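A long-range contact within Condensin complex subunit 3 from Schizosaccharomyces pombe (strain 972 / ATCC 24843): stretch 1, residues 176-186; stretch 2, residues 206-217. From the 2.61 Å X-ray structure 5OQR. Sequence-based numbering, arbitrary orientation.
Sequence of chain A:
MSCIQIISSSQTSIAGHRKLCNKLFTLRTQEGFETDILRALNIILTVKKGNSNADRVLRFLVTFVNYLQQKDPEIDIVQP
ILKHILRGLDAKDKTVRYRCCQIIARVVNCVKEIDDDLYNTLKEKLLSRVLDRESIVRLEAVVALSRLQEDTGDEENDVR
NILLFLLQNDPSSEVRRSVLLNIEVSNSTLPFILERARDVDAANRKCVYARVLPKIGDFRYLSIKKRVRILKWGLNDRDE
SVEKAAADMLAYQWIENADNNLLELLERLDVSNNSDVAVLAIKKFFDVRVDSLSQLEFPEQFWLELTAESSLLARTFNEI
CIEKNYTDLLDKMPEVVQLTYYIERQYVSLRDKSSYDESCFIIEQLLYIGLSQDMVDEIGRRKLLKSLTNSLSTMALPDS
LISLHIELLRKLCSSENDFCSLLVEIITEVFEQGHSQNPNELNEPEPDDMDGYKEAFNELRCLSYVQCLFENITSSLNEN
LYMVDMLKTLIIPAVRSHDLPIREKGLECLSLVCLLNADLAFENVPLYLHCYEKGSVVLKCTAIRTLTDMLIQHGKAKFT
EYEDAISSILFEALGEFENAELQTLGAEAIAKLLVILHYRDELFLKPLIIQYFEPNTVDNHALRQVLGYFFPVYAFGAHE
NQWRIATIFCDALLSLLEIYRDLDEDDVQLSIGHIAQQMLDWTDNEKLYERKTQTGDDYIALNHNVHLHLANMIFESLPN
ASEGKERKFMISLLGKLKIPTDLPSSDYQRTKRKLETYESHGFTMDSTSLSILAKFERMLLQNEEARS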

# COMPACT_ATOMS: atom_id res chain seq x y z
N ARG A 176 -15.24 9.39 -10.02
CA ARG A 176 -14.56 8.16 -10.41
C ARG A 176 -15.44 6.94 -10.15
O ARG A 176 -15.55 6.05 -11.00
CB ARG A 176 -13.24 8.03 -9.65
CG ARG A 176 -12.19 9.04 -10.06
CD ARG A 176 -10.80 8.64 -9.57
NE ARG A 176 -10.73 8.55 -8.11
CZ ARG A 176 -10.65 9.60 -7.30
NH1 ARG A 176 -10.59 9.41 -5.99
NH2 ARG A 176 -10.66 10.83 -7.79
N ARG A 177 -16.08 6.88 -8.98
CA ARG A 177 -16.92 5.74 -8.66
C ARG A 177 -18.07 5.61 -9.64
O ARG A 177 -18.43 4.49 -10.05
CB ARG A 177 -17.45 5.86 -7.23
CG ARG A 177 -18.40 4.74 -6.85
CD ARG A 177 -18.48 4.52 -5.35
NE ARG A 177 -19.31 5.52 -4.68
CZ ARG A 177 -18.85 6.55 -3.96
NH1 ARG A 177 -17.55 6.74 -3.80
NH2 ARG A 177 -19.71 7.39 -3.39
N SER A 178 -18.68 6.73 -10.04
CA SER A 178 -19.76 6.68 -11.01
C SER A 178 -19.27 6.12 -12.34
O SER A 178 -19.94 5.28 -12.95
CB SER A 178 -20.36 8.07 -11.20
OG SER A 178 -21.51 8.02 -12.03
N VAL A 179 -18.10 6.57 -12.80
CA VAL A 179 -17.51 6.00 -14.01
C VAL A 179 -17.19 4.53 -13.78
O VAL A 179 -17.39 3.69 -14.66
CB VAL A 179 -16.26 6.79 -14.42
CG1 VAL A 179 -15.81 6.37 -15.80
CG2 VAL A 179 -16.51 8.29 -14.39
N LEU A 180 -16.68 4.21 -12.60
CA LEU A 180 -16.30 2.84 -12.28
C LEU A 180 -17.50 1.90 -12.29
O LEU A 180 -17.35 0.70 -12.54
CB LEU A 180 -15.61 2.81 -10.92
CG LEU A 180 -15.15 1.47 -10.34
CD1 LEU A 180 -14.36 0.66 -11.35
CD2 LEU A 180 -14.31 1.74 -9.10
N LEU A 181 -18.70 2.43 -12.03
CA LEU A 181 -19.89 1.60 -11.87
C LEU A 181 -20.70 1.45 -13.16
O LEU A 181 -21.61 0.62 -13.19
CB LEU A 181 -20.79 2.19 -10.78
CG LEU A 181 -20.55 1.66 -9.37
CD1 LEU A 181 -21.27 2.53 -8.35
CD2 LEU A 181 -21.03 0.22 -9.25
N ASN A 182 -20.39 2.22 -14.20
CA ASN A 182 -21.18 2.18 -15.43
C ASN A 182 -20.37 1.96 -16.69
O ASN A 182 -20.96 1.81 -17.76
CB ASN A 182 -21.98 3.49 -15.58
CG ASN A 182 -22.83 3.79 -14.37
OD1 ASN A 182 -24.01 3.44 -14.32
ND2 ASN A 182 -22.24 4.46 -13.39
N ILE A 183 -19.04 1.92 -16.60
CA ILE A 183 -18.23 1.70 -17.80
C ILE A 183 -18.31 0.24 -18.22
O ILE A 183 -18.59 -0.66 -17.42
CB ILE A 183 -16.77 2.13 -17.55
CG1 ILE A 183 -15.95 1.98 -18.83
CG2 ILE A 183 -16.15 1.31 -16.42
CD1 ILE A 183 -14.69 2.82 -18.84
N GLU A 184 -18.08 0.01 -19.51
CA GLU A 184 -18.11 -1.35 -20.04
C GLU A 184 -16.92 -2.15 -19.50
O GLU A 184 -15.85 -1.61 -19.24
CB GLU A 184 -18.09 -1.35 -21.57
CG GLU A 184 -16.70 -1.36 -22.21
CD GLU A 184 -16.75 -1.46 -23.72
OE1 GLU A 184 -16.62 -0.41 -24.40
OE2 GLU A 184 -16.95 -2.58 -24.24
N VAL A 185 -17.13 -3.45 -19.35
CA VAL A 185 -16.13 -4.35 -18.81
C VAL A 185 -15.56 -5.16 -19.97
O VAL A 185 -16.25 -6.00 -20.55
CB VAL A 185 -16.71 -5.26 -17.72
CG1 VAL A 185 -15.68 -6.26 -17.24
CG2 VAL A 185 -17.23 -4.43 -16.56
N SER A 186 -14.29 -4.91 -20.29
CA SER A 186 -13.61 -5.65 -21.35
C SER A 186 -12.11 -5.49 -21.17
O SER A 186 -11.65 -4.61 -20.45
CB SER A 186 -14.05 -5.17 -22.74
OG SER A 186 -13.37 -5.88 -23.75
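Stretch 2 (206-217) KCVYARVLPKIG

Stretch 2 packs beside stretch 1 as a near-parallel helical neighbour, in a contact that is mainly apolar and has no hydrogen bond across it. Helix 206-212 runs in the same general direction as helix 176-182, crossing it at -27° with the axes 10.3 Å apart at closest approach. The register follows: Cys207 lies by Arg177, Val212 by Leu181 and Ile216 by Val185.

The stretch 2 helix widens into a pi-type turn at 208-212, where Val212 N and Leu213 N bond to Cys207 O and Val208 O, five residues back. Residues 213-215 keep helical phi/psi without the regular bonds.

Leu180 is central, its branched end suited to filling a buried space between small side chains: CD2 lies 3.8 Å from Val208 CG2 and CD1 3.8 Å from Val212 CG2. Compact Cys207 points toward stretch 1, and its SG meets the aliphatic CD of Arg177 at 3.6 Å. Leu181 leaves sideways, but its end comes nearer, bringing CD2 within 3.8 Å of Arg211 CB.

Beyond the helix, extended Val185 continues the packing, with CG1 3.4 Å from Ile216 CG1 and CG2 3.6 Å from Lys215 CE. The long lysine covers this exposed border with its methylenes, while its NZ stands 3.7 Å from Leu181 O, near without hydrogen bonding.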

# COMPACT_ATOMS: atom_id res chain seq x y z
N LYS A 206 -13.48 -0.75 -2.62
CA LYS A 206 -14.48 -1.77 -2.32
C LYS A 206 -15.40 -2.01 -3.50
O LYS A 206 -15.87 -3.14 -3.71
CB LYS A 206 -15.28 -1.36 -1.09
CG LYS A 206 -16.48 -2.23 -0.82
CD LYS A 206 -17.02 -1.95 0.56
CE LYS A 206 -18.50 -2.22 0.64
NZ LYS A 206 -18.84 -3.64 0.36
N CYS A 207 -15.69 -0.98 -4.29
CA CYS A 207 -16.58 -1.14 -5.43
C CYS A 207 -16.01 -2.11 -6.46
O CYS A 207 -16.77 -2.82 -7.12
CB CYS A 207 -16.87 0.21 -6.08
SG CYS A 207 -18.42 0.96 -5.54
N VAL A 208 -14.69 -2.15 -6.60
CA VAL A 208 -14.08 -3.01 -7.61
C VAL A 208 -14.36 -4.47 -7.28
O VAL A 208 -14.70 -5.27 -8.16
CB VAL A 208 -12.57 -2.74 -7.71
CG1 VAL A 208 -11.98 -3.49 -8.90
CG2 VAL A 208 -12.28 -1.25 -7.84
N TYR A 209 -14.24 -4.85 -6.01
CA TYR A 209 -14.49 -6.22 -5.60
C TYR A 209 -15.98 -6.50 -5.42
O TYR A 209 -16.43 -7.62 -5.68
CB TYR A 209 -13.76 -6.53 -4.29
CG TYR A 209 -12.30 -6.15 -4.29
CD1 TYR A 209 -11.37 -6.87 -5.02
CD2 TYR A 209 -11.85 -5.08 -3.53
CE1 TYR A 209 -10.04 -6.53 -5.02
CE2 TYR A 209 -10.52 -4.73 -3.52
CZ TYR A 209 -9.61 -5.45 -4.26
OH TYR A 209 -8.28 -5.11 -4.25
N ALA A 210 -16.75 -5.50 -4.99
CA ALA A 210 -18.14 -5.75 -4.60
C ALA A 210 -19.08 -5.75 -5.80
O ALA A 210 -20.04 -6.52 -5.83
CB ALA A 210 -18.58 -4.69 -3.59
N ARG A 211 -18.83 -4.90 -6.79
CA ARG A 211 -19.77 -4.72 -7.89
C ARG A 211 -19.17 -4.95 -9.26
O ARG A 211 -19.79 -5.59 -10.10
CB ARG A 211 -20.37 -3.30 -7.84
CG ARG A 211 -20.86 -2.85 -6.47
CD ARG A 211 -22.31 -2.41 -6.50
NE ARG A 211 -23.22 -3.54 -6.60
CZ ARG A 211 -24.55 -3.45 -6.57
NH1 ARG A 211 -25.29 -4.54 -6.66
NH2 ARG A 211 -25.13 -2.26 -6.43
N VAL A 212 -17.95 -4.45 -9.50
CA VAL A 212 -17.44 -4.41 -10.87
C VAL A 212 -16.92 -5.77 -11.31
O VAL A 212 -17.15 -6.20 -12.44
CB VAL A 212 -16.34 -3.33 -10.98
CG1 VAL A 212 -15.98 -3.11 -12.44
CG2 VAL A 212 -16.80 -2.03 -10.35
N LEU A 213 -16.21 -6.48 -10.43
CA LEU A 213 -15.62 -7.75 -10.81
C LEU A 213 -16.69 -8.83 -10.95
O LEU A 213 -16.66 -9.60 -11.91
CB LEU A 213 -14.56 -8.17 -9.78
CG LEU A 213 -13.19 -7.52 -10.01
CD1 LEU A 213 -12.32 -7.62 -8.78
CD2 LEU A 213 -12.49 -8.16 -11.20
N PRO A 214 -17.64 -8.93 -10.01
CA PRO A 214 -18.76 -9.86 -10.22
C PRO A 214 -19.38 -9.77 -11.60
O PRO A 214 -19.85 -10.80 -12.12
CB PRO A 214 -19.76 -9.44 -9.13
CG PRO A 214 -18.95 -8.73 -8.09
CD PRO A 214 -17.58 -8.46 -8.62
N LYS A 215 -19.41 -8.59 -12.21
CA LYS A 215 -19.94 -8.47 -13.57
C LYS A 215 -19.21 -9.39 -14.54
O LYS A 215 -19.81 -9.88 -15.49
CB LYS A 215 -19.86 -7.01 -14.04
CG LYS A 215 -21.10 -6.19 -13.68
CD LYS A 215 -20.75 -4.78 -13.25
CE LYS A 215 -20.09 -3.99 -14.37
NZ LYS A 215 -19.96 -2.54 -14.02
N ILE A 216 -17.92 -9.63 -14.30
CA ILE A 216 -17.20 -10.64 -15.07
C ILE A 216 -17.66 -12.01 -14.59
O ILE A 216 -17.51 -12.35 -13.42
CB ILE A 216 -15.68 -10.46 -14.91
CG1 ILE A 216 -15.26 -9.06 -15.35
CG2 ILE A 216 -14.94 -11.49 -15.74
CD1 ILE A 216 -14.01 -8.57 -14.68
N GLY A 217 -18.22 -12.79 -15.51
CA GLY A 217 -18.84 -14.05 -15.11
C GLY A 217 -17.88 -14.96 -14.37
O GLY A 217 -18.21 -15.50 -13.31